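Local coordinates for protein ornithine carbamoyltransferase (Campylobacter jejuni subsp. jejuni, PDB 3TPF) that catalyses the reversible transfer of the carbamoyl group from carbamoyl phosphate to L-ornithine, giving L-citrulline and phosphate in arginine biosynthesis, at residues H260-Y265 / V281-A286; P126-G131 / R287-V292; T7-S12 / E122-T127. All blocks are in the same frame, centred on the assembly; numbering follows the deposited sequence.

Overall arrangement
Contacts 1 and 2 follow one another along helix 279-302 and touch, Gln128 NE2 lying 3.2 Å from Glu285 OE2; contacts 2 and 3 share Pro126 and Thr127 at the start of helix 126-138. The three thus form a continuous path through the middle of the chain. Centres lie about 11 Å apart for contacts 1 and 2, about 12 Å for 2 and 3, and about 20 Å for 1 and 3. Contact 1 belongs to the ornithine-binding half, contact 3 to the carbamoyl phosphate half, and contact 2 joins the two. Each holds residues predicted to bind carbamoyl phosphate: Cys261 and Leu262, then Gln128 and Arg289, then His125. Contacts 1 and 2 also touch a neighbouring subunit.

Contact 1: residues H260-Y265 / V281-A286; sequences HCLPAY and VIFEEA
Glu285 reaches from helix 281-286 to the backbone of His260, where its OE1 accepts a hydrogen bond from His260 N at 3.0 Å through the lone pair on the side of OE2. The long side chain suits this span: CG stands anti to the backbone N (chi1 178°) and the chain runs on extended, carrying the carboxylate across to the loop. OE2 takes a weak hydrogen bond from Gln128 NE2, so the buried group also touches helix 126-138. Beside this polar link lies the close apolar part. Leu262 forks over the helix, with CD2 4.0 Å from Ile282 CG2 and CD1 4.0 Å from Phe283 CE1, its chain crossing the phenylalanine at about a right angle; CD1 also lies 4.3 Å from Ala286 CB, a small group that lets the leucine settle against the helix. Residues 260-263 are the His-Cys-Leu-Pro signature of ornithine carbamoyltransferases, beginning at the end of strand 257-260, an outermost strand of the parallel, Rossmann-like sheet. A cis peptide precedes Pro263. His260 ND1 accepts from Leu262 N at 2.9 Å, nearly in the ring plane, and NE2 is bonded to Glu269, so both ring nitrogens are hydrogen-bonded, which fixes the turn of the imidazole. Cys261, predicted with Leu262 to bind carbamoyl phosphate, points away from the helix, and its side chain touches Asp221, predicted to bind L-ornithine. Val87 of a neighbouring subunit packs on Leu262 and Ala286. The contact is looser away from this core: Tyr265, further along the loop, is exposed, and Glu284 is partly exposed.

Contact 2: residues P126-G131 / R287-V292; sequences PTQVLG and RNRLYV
Asn288 ND2, on the side chain whose CB lies 4.4 Å from Gly131 O, is held by two acceptors further along helix 126-138, Thr135 OG1 and Glu138 OE2, while Lys27 NZ donates to Asn288 OD1. Thr135 OG1 is also hydrogen-bonded to Gly131 O, tying the amide to the backbone beside it. The amide suits this buried place because it offers a donor and an acceptor at once. Gly131 and Arg289 bring their CA atoms to 4.8 Å. Here the two helices that join the domains of a transcarbamoylase meet, their short segments crossing at 103° with axes 8.6 Å apart. Val292 sits in the angle between them, its CG2 lying 3.6 Å from Leu130 O; a compact beta-branched apolar residue suits this place beside the Leu130 backbone. Arg289, predicted like Thr127 and Gln128 to bind carbamoyl phosphate, bends at chi2 (115°) and again at chi3, which brings its guanidinium over to helix 126-131. Gln128 OE1 sits over one guanidinium face, 3.1 Å from Arg289 NH2, but the angle is too poor for a hydrogen bond. Thr127 OG1 lies at the guanidinium edge, 3.6 Å from Arg289 NE, likewise without a hydrogen bond. Arg289 NH1 bonds weakly to Thr50.

Contact 3: residues T7-S12 / E122-T127; sequences TLRDFS and ELYHPT
Thr7 sets CB and OG1 over one face of the Tyr124 ring, CB 4.0 Å from the ring centroid, a CH-pi contact. The threonine opens an ST turn: its OG1 accepts from Arg9 N at 3.0 Å in a nearly straight bond of 171°. Because OG1 stands anti to the backbone N (chi1 172°), the hydroxyl oxygen can serve this turn while it also sits above the centre of the ring. A small branched residue with a hydroxyl fits both tasks. Leu123 CB lies against the opposite face, offset toward the rim. The tip of the phenol meets Arg9, whose NH1 donates to Tyr124 OH at 3.0 Å, the oxygen tilted 24° out of the guanidinium plane; guanidinium and ring stand almost perpendicular. Next to them Leu8 packs on the proline ring, with its CG 3.9 Å from Pro126 CB.

Beyond this first shell, the arginine also reaches the ornithine-binding domain: NH2 forms a salt bridge with Glu186, and the guanidinium makes a cation-pi contact with Phe190, both on helix 185-198. A long, charged side chain can thus serve the tyrosine and this helix together. His102 meets the tyrosine ring edge-to-face, while Ser161 and Ile164 of helix 157-169 also touch it. The chain after Tyr124 goes on to His125, at the N-cap position of helix 126-138 and predicted, with the three residues after it, to bind carbamoyl phosphate. The other segment leads into a helix as well: after its 3-10 turn, where Asp10 N bonds to Thr7 O, Ser12 OG caps helix 13-28 by accepting from Glu15 N.

Contact 1: residues H260-Y265 / V281-A286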
loop_
_atom_site.group_PDB
_atom_site.type_symbol
_atom_site.label_atom_id
_atom_site.label_comp_id
_atom_site.label_asym_id
_atom_site.label_seq_id
_atom_site.Cartn_x
_atom_site.Cartn_y
_atom_site.Cartn_z
ATOM N N HIS B 260 -15.701 22.964 -6.449
ATOM C CA HIS B 260 -14.911 22.885 -5.239
ATOM C C HIS B 260 -14.051 21.640 -5.327
ATOM O O HIS B 260 -14.549 20.578 -5.626
ATOM C CB HIS B 260 -15.812 22.753 -4.026
ATOM C CG HIS B 260 -15.121 23.013 -2.719
ATOM N ND1 HIS B 260 -13.951 22.387 -2.349
ATOM C CD2 HIS B 260 -15.470 23.809 -1.670
ATOM C CE1 HIS B 260 -13.599 22.812 -1.144
ATOM N NE2 HIS B 260 -14.508 23.666 -0.705
ATOM N N CYS B 261 -12.758 21.757 -5.060
ATOM C CA CYS B 261 -11.818 20.606 -5.251
ATOM C C CYS B 261 -11.938 19.611 -4.139
ATOM O O CYS B 261 -11.621 18.450 -4.320
ATOM C CB CYS B 261 -10.350 20.996 -5.381
ATOM S SG CYS B 261 -9.749 21.982 -3.981
ATOM N N LEU B 262 -12.419 20.055 -3.014
ATOM C CA LEU B 262 -12.721 19.150 -1.871
ATOM C C LEU B 262 -11.460 18.892 -1.090
ATOM O O LEU B 262 -10.378 19.081 -1.601
ATOM C CB LEU B 262 -13.294 17.768 -2.297
ATOM C CG LEU B 262 -14.656 17.666 -2.973
ATOM C CD1 LEU B 262 -15.089 16.191 -3.136
ATOM C CD2 LEU B 262 -15.705 18.416 -2.122
ATOM N N PRO B 263 -11.600 18.467 0.129
ATOM C CA PRO B 263 -12.840 18.436 0.825
ATOM C C PRO B 263 -13.383 19.836 1.130
ATOM O O PRO B 263 -12.633 20.809 1.145
ATOM C CB PRO B 263 -12.451 17.826 2.170
ATOM C CG PRO B 263 -11.036 18.264 2.359
ATOM C CD PRO B 263 -10.485 18.065 0.970
ATOM N N ALA B 264 -14.666 19.876 1.503
ATOM C CA ALA B 264 -15.399 21.110 1.712
ATOM C C ALA B 264 -15.676 21.315 3.171
ATOM O O ALA B 264 -15.774 20.374 3.926
ATOM C CB ALA B 264 -16.669 21.040 0.890
ATOM N N TYR B 265 -15.746 22.549 3.586
ATOM C CA TYR B 265 -16.029 22.832 5.003
ATOM C C TYR B 265 -17.267 23.684 5.064
ATOM O O TYR B 265 -17.225 24.883 4.900
ATOM C CB TYR B 265 -14.863 23.469 5.732
ATOM C CG TYR B 265 -13.650 22.582 5.672
ATOM C CD1 TYR B 265 -13.532 21.457 6.512
ATOM C CD2 TYR B 265 -12.613 22.858 4.777
ATOM C CE1 TYR B 265 -12.409 20.628 6.454
ATOM C CE2 TYR B 265 -11.488 22.056 4.698
ATOM C CZ TYR B 265 -11.383 20.927 5.525
ATOM O OH TYR B 265 -10.230 20.132 5.447
ATOM N N VAL B 281 -22.582 18.228 -9.722
ATOM C CA VAL B 281 -21.438 18.754 -10.466
ATOM C C VAL B 281 -20.184 18.614 -9.666
ATOM O O VAL B 281 -19.126 18.355 -10.203
ATOM C CB VAL B 281 -21.620 20.209 -11.011
ATOM C CG1 VAL B 281 -21.388 21.269 -9.906
ATOM C CG2 VAL B 281 -20.669 20.429 -12.161
ATOM N N ILE B 282 -20.279 18.874 -8.374
ATOM C CA ILE B 282 -19.100 18.872 -7.522
ATOM C C ILE B 282 -18.517 17.451 -7.511
ATOM O O ILE B 282 -17.288 17.270 -7.544
ATOM C CB ILE B 282 -19.389 19.336 -6.092
ATOM C CG1 ILE B 282 -19.664 20.846 -6.099
ATOM C CG2 ILE B 282 -18.203 19.037 -5.170
ATOM C CD1 ILE B 282 -20.112 21.419 -4.750
ATOM N N PHE B 283 -19.364 16.464 -7.439
ATOM C CA PHE B 283 -18.843 15.119 -7.321
ATOM C C PHE B 283 -18.474 14.542 -8.667
ATOM O O PHE B 283 -17.717 13.605 -8.702
ATOM C CB PHE B 283 -19.789 14.150 -6.522
ATOM C CG PHE B 283 -19.871 14.475 -5.066
ATOM C CD1 PHE B 283 -18.771 14.362 -4.259
ATOM C CD2 PHE B 283 -21.023 14.995 -4.526
ATOM C CE1 PHE B 283 -18.798 14.735 -2.918
ATOM C CE2 PHE B 283 -21.083 15.337 -3.179
ATOM C CZ PHE B 283 -19.964 15.198 -2.370
ATOM N N GLU B 284 -19.058 15.030 -9.757
ATOM C CA GLU B 284 -18.567 14.632 -11.055
ATOM C C GLU B 284 -17.124 15.211 -11.192
ATOM O O GLU B 284 -16.186 14.563 -11.676
ATOM C CB GLU B 284 -19.485 15.109 -12.172
ATOM C CG GLU B 284 -20.382 14.027 -12.787
ATOM C CD GLU B 284 -19.586 12.805 -13.348
ATOM O OE1 GLU B 284 -20.072 11.630 -13.222
ATOM O OE2 GLU B 284 -18.467 13.000 -13.939
ATOM N N GLU B 285 -16.969 16.426 -10.685
ATOM C CA GLU B 285 -15.706 17.126 -10.720
ATOM C C GLU B 285 -14.694 16.169 -10.095
ATOM O O GLU B 285 -13.717 15.856 -10.710
ATOM C CB GLU B 285 -15.757 18.469 -9.959
ATOM C CG GLU B 285 -14.444 19.279 -9.903
ATOM C CD GLU B 285 -14.434 20.475 -8.909
ATOM O OE1 GLU B 285 -15.518 20.682 -8.327
ATOM O OE2 GLU B 285 -13.355 21.177 -8.740
ATOM N N ALA B 286 -14.956 15.740 -8.855
ATOM C CA ALA B 286 -14.132 14.780 -8.088
ATOM C C ALA B 286 -13.677 13.573 -8.897
ATOM O O ALA B 286 -12.525 13.225 -9.043
ATOM C CB ALA B 286 -15.010 14.278 -6.963
#

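Contact 2: residues P126-G131 / R287-V292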
loop_
_atom_site.group_PDB
_atom_site.type_symbol
_atom_site.label_atom_id
_atom_site.label_comp_id
_atom_site.label_asym_id
_atom_site.label_seq_id
_atom_site.Cartn_x
_atom_site.Cartn_y
_atom_site.Cartn_z
ATOM N N PRO B 126 -2.013 21.615 -10.757
ATOM C CA PRO B 126 -2.497 21.503 -12.148
ATOM C C PRO B 126 -3.370 20.354 -12.498
ATOM O O PRO B 126 -4.226 20.533 -13.363
ATOM C CB PRO B 126 -1.217 21.347 -12.949
ATOM C CG PRO B 126 -0.275 20.717 -11.978
ATOM C CD PRO B 126 -0.564 21.417 -10.681
ATOM N N THR B 127 -3.167 19.180 -11.960
ATOM C CA THR B 127 -4.080 18.047 -12.347
ATOM C C THR B 127 -5.544 18.371 -11.913
ATOM O O THR B 127 -6.517 18.092 -12.624
ATOM C CB THR B 127 -3.693 16.692 -11.780
ATOM O OG1 THR B 127 -3.601 16.808 -10.347
ATOM C CG2 THR B 127 -2.398 16.203 -12.343
ATOM N N GLN B 128 -5.673 19.122 -10.832
ATOM C CA GLN B 128 -6.995 19.553 -10.395
ATOM C C GLN B 128 -7.656 20.518 -11.410
ATOM O O GLN B 128 -8.835 20.413 -11.775
ATOM C CB GLN B 128 -6.904 20.187 -8.996
ATOM C CG GLN B 128 -8.254 20.583 -8.457
ATOM C CD GLN B 128 -9.233 19.399 -8.178
ATOM O OE1 GLN B 128 -8.805 18.310 -7.760
ATOM N NE2 GLN B 128 -10.564 19.648 -8.349
ATOM N N VAL B 129 -6.883 21.510 -11.814
ATOM C CA VAL B 129 -7.415 22.474 -12.772
ATOM C C VAL B 129 -7.755 21.760 -14.026
ATOM O O VAL B 129 -8.768 22.050 -14.606
ATOM C CB VAL B 129 -6.469 23.592 -12.946
ATOM C CG1 VAL B 129 -6.809 24.398 -14.172
ATOM C CG2 VAL B 129 -6.410 24.376 -11.637
ATOM N N LEU B 130 -7.001 20.748 -14.426
ATOM C CA LEU B 130 -7.388 20.047 -15.681
ATOM C C LEU B 130 -8.734 19.424 -15.503
ATOM O O LEU B 130 -9.557 19.397 -16.408
ATOM C CB LEU B 130 -6.417 18.957 -16.060
ATOM C CG LEU B 130 -5.203 19.318 -16.871
ATOM C CD1 LEU B 130 -4.380 18.111 -16.991
ATOM C CD2 LEU B 130 -5.530 19.824 -18.232
ATOM N N GLY B 131 -8.972 18.885 -14.315
ATOM C CA GLY B 131 -10.266 18.191 -14.048
ATOM C C GLY B 131 -11.483 19.113 -13.954
ATOM O O GLY B 131 -12.556 18.845 -14.472
ATOM N N ARG B 287 -14.651 12.945 -9.475
ATOM C CA ARG B 287 -14.435 11.774 -10.246
ATOM C C ARG B 287 -13.711 12.071 -11.527
ATOM O O ARG B 287 -12.983 11.245 -12.029
ATOM C CB ARG B 287 -15.798 11.208 -10.560
ATOM C CG ARG B 287 -15.803 9.917 -11.317
ATOM C CD ARG B 287 -17.218 9.713 -11.768
ATOM N NE ARG B 287 -17.511 8.319 -12.057
ATOM C CZ ARG B 287 -18.339 7.935 -13.025
ATOM N NH1 ARG B 287 -18.928 8.852 -13.821
ATOM N NH2 ARG B 287 -18.562 6.635 -13.221
ATOM N N ASN B 288 -13.948 13.230 -12.109
ATOM C CA ASN B 288 -13.420 13.528 -13.469
ATOM C C ASN B 288 -11.856 13.734 -13.487
ATOM O O ASN B 288 -11.219 13.663 -14.485
ATOM C CB ASN B 288 -14.079 14.784 -14.027
ATOM C CG ASN B 288 -15.416 14.553 -14.713
ATOM O OD1 ASN B 288 -15.749 13.440 -15.051
ATOM N ND2 ASN B 288 -16.195 15.638 -14.919
ATOM N N ARG B 289 -11.242 13.884 -12.351
ATOM C CA ARG B 289 -9.774 13.806 -12.271
ATOM C C ARG B 289 -9.139 12.517 -12.836
ATOM O O ARG B 289 -8.003 12.501 -13.272
ATOM C CB ARG B 289 -9.322 13.880 -10.811
ATOM C CG ARG B 289 -7.914 14.333 -10.706
ATOM C CD ARG B 289 -7.811 15.704 -9.999
ATOM N NE ARG B 289 -6.724 15.581 -9.030
ATOM C CZ ARG B 289 -6.892 15.340 -7.740
ATOM N NH1 ARG B 289 -5.821 15.100 -6.988
ATOM N NH2 ARG B 289 -8.124 15.359 -7.188
ATOM N N LEU B 290 -9.905 11.436 -12.788
ATOM C CA LEU B 290 -9.472 10.182 -13.355
ATOM C C LEU B 290 -9.126 10.341 -14.817
ATOM O O LEU B 290 -8.076 9.957 -15.258
ATOM C CB LEU B 290 -10.552 9.127 -13.205
ATOM C CG LEU B 290 -10.233 7.773 -13.863
ATOM C CD1 LEU B 290 -8.963 7.352 -13.153
ATOM C CD2 LEU B 290 -11.320 6.731 -13.745
ATOM N N TYR B 291 -10.032 10.905 -15.574
ATOM C CA TYR B 291 -9.970 10.833 -17.066
ATOM C C TYR B 291 -8.850 11.716 -17.536
ATOM O O TYR B 291 -8.220 11.498 -18.542
ATOM C CB TYR B 291 -11.305 11.227 -17.682
ATOM C CG TYR B 291 -12.417 10.413 -17.096
ATOM C CD1 TYR B 291 -12.558 9.087 -17.417
ATOM C CD2 TYR B 291 -13.291 10.954 -16.148
ATOM C CE1 TYR B 291 -13.559 8.328 -16.858
ATOM C CE2 TYR B 291 -14.304 10.180 -15.589
ATOM C CZ TYR B 291 -14.437 8.873 -15.962
ATOM O OH TYR B 291 -15.417 8.060 -15.438
ATOM N N VAL B 292 -8.630 12.718 -16.749
ATOM C CA VAL B 292 -7.691 13.795 -17.059
ATOM C C VAL B 292 -6.272 13.315 -16.751
ATOM O O VAL B 292 -5.363 13.441 -17.550
ATOM C CB VAL B 292 -8.149 15.093 -16.307
ATOM C CG1 VAL B 292 -6.996 15.906 -15.885
ATOM C CG2 VAL B 292 -9.075 15.935 -17.222
#

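Contact 3: residues T7-S12 / E122-T127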
loop_
_atom_site.group_PDB
_atom_site.type_symbol
_atom_site.label_atom_id
_atom_site.label_comp_id
_atom_site.label_asym_id
_atom_site.label_seq_id
_atom_site.Cartn_x
_atom_site.Cartn_y
_atom_site.Cartn_z
ATOM N N THR B 7 3.562 22.082 -13.900
ATOM C CA THR B 7 2.622 23.200 -13.938
ATOM C C THR B 7 2.069 23.424 -15.344
ATOM O O THR B 7 2.766 23.242 -16.333
ATOM C CB THR B 7 3.266 24.531 -13.493
ATOM O OG1 THR B 7 2.336 25.598 -13.747
ATOM C CG2 THR B 7 4.543 24.772 -14.246
ATOM N N LEU B 8 0.847 23.894 -15.437
ATOM C CA LEU B 8 0.320 24.164 -16.756
ATOM C C LEU B 8 1.050 25.304 -17.475
ATOM O O LEU B 8 0.884 25.527 -18.688
ATOM C CB LEU B 8 -1.166 24.456 -16.650
ATOM C CG LEU B 8 -1.920 23.159 -16.328
ATOM C CD1 LEU B 8 -3.347 23.353 -15.881
ATOM C CD2 LEU B 8 -1.806 22.340 -17.589
ATOM N N ARG B 9 1.846 26.044 -16.716
ATOM C CA ARG B 9 2.616 27.150 -17.293
ATOM C C ARG B 9 3.455 26.688 -18.439
ATOM O O ARG B 9 3.731 27.444 -19.328
ATOM C CB ARG B 9 3.563 27.750 -16.282
ATOM C CG ARG B 9 2.903 28.751 -15.364
ATOM C CD ARG B 9 3.858 29.210 -14.308
ATOM N NE ARG B 9 4.853 30.069 -14.866
ATOM C CZ ARG B 9 5.577 30.920 -14.148
ATOM N NH1 ARG B 9 5.413 31.017 -12.828
ATOM N NH2 ARG B 9 6.476 31.692 -14.758
ATOM N N ASP B 10 3.901 25.446 -18.387
ATOM C CA ASP B 10 4.778 24.889 -19.409
ATOM C C ASP B 10 4.043 24.375 -20.643
ATOM O O ASP B 10 4.641 23.709 -21.472
ATOM C CB ASP B 10 5.630 23.756 -18.810
ATOM C CG ASP B 10 6.597 24.240 -17.714
ATOM O OD1 ASP B 10 7.111 25.399 -17.779
ATOM O OD2 ASP B 10 6.882 23.443 -16.791
ATOM N N PHE B 11 2.747 24.616 -20.753
ATOM C CA PHE B 11 1.971 24.080 -21.884
ATOM C C PHE B 11 1.168 25.113 -22.666
ATOM O O PHE B 11 0.918 26.228 -22.180
ATOM C CB PHE B 11 1.092 22.964 -21.438
ATOM C CG PHE B 11 1.864 21.840 -20.853
ATOM C CD1 PHE B 11 2.279 21.894 -19.522
ATOM C CD2 PHE B 11 2.247 20.769 -21.647
ATOM C CE1 PHE B 11 3.005 20.904 -18.995
ATOM C CE2 PHE B 11 3.011 19.757 -21.118
ATOM C CZ PHE B 11 3.379 19.841 -19.794
ATOM N N SER B 12 0.875 24.762 -23.920
ATOM C CA SER B 12 0.166 25.653 -24.805
ATOM C C SER B 12 -1.319 25.437 -24.660
ATOM O O SER B 12 -1.802 24.383 -24.215
ATOM C CB SER B 12 0.536 25.423 -26.244
ATOM O OG SER B 12 0.129 24.145 -26.696
ATOM N N GLU B 122 2.857 23.578 -3.118
ATOM C CA GLU B 122 2.334 24.793 -2.500
ATOM C C GLU B 122 2.058 25.875 -3.555
ATOM O O GLU B 122 1.215 26.774 -3.353
ATOM C CB GLU B 122 3.247 25.313 -1.340
ATOM C CG GLU B 122 4.455 26.176 -1.722
ATOM C CD GLU B 122 5.616 25.382 -2.344
ATOM O OE1 GLU B 122 6.767 25.922 -2.394
ATOM O OE2 GLU B 122 5.365 24.220 -2.827
ATOM N N LEU B 123 2.782 25.788 -4.663
ATOM C CA LEU B 123 2.589 26.758 -5.765
ATOM C C LEU B 123 1.452 26.370 -6.752
ATOM O O LEU B 123 0.791 27.246 -7.285
ATOM C CB LEU B 123 3.848 26.941 -6.588
ATOM C CG LEU B 123 5.010 27.519 -5.879
ATOM C CD1 LEU B 123 6.078 27.624 -6.929
ATOM C CD2 LEU B 123 4.842 28.939 -5.365
ATOM N N TYR B 124 1.303 25.086 -7.062
ATOM C CA TYR B 124 0.449 24.726 -8.226
ATOM C C TYR B 124 -0.273 23.411 -7.992
ATOM O O TYR B 124 0.247 22.492 -7.376
ATOM C CB TYR B 124 1.235 24.582 -9.503
ATOM C CG TYR B 124 2.111 25.735 -9.880
ATOM C CD1 TYR B 124 3.479 25.604 -9.894
ATOM C CD2 TYR B 124 1.592 26.900 -10.288
ATOM C CE1 TYR B 124 4.302 26.642 -10.231
ATOM C CE2 TYR B 124 2.405 27.958 -10.626
ATOM C CZ TYR B 124 3.757 27.810 -10.592
ATOM O OH TYR B 124 4.583 28.859 -10.910
ATOM N N HIS B 125 -1.488 23.350 -8.459
ATOM C CA HIS B 125 -2.236 22.116 -8.391
ATOM C C HIS B 125 -2.846 21.777 -9.736
ATOM O O HIS B 125 -4.031 21.658 -9.873
ATOM C CB HIS B 125 -3.272 22.187 -7.271
ATOM C CG HIS B 125 -3.905 20.851 -6.958
ATOM N ND1 HIS B 125 -3.408 19.659 -7.450
ATOM C CD2 HIS B 125 -5.025 20.530 -6.262
ATOM C CE1 HIS B 125 -4.195 18.667 -7.081
ATOM N NE2 HIS B 125 -5.188 19.164 -6.363
ATOM N N PRO B 126 -2.013 21.615 -10.757
ATOM C CA PRO B 126 -2.497 21.503 -12.148
ATOM C C PRO B 126 -3.370 20.354 -12.498
ATOM O O PRO B 126 -4.226 20.533 -13.363
ATOM C CB PRO B 126 -1.217 21.347 -12.949
ATOM C CG PRO B 126 -0.275 20.717 -11.978
ATOM C CD PRO B 126 -0.564 21.417 -10.681
ATOM N N THR B 127 -3.167 19.180 -11.960
ATOM C CA THR B 127 -4.080 18.047 -12.347
ATOM C C THR B 127 -5.544 18.371 -11.913
ATOM O O THR B 127 -6.517 18.092 -12.624
ATOM C CB THR B 127 -3.693 16.692 -11.780
ATOM O OG1 THR B 127 -3.601 16.808 -10.347
ATOM C CG2 THR B 127 -2.398 16.203 -12.343
#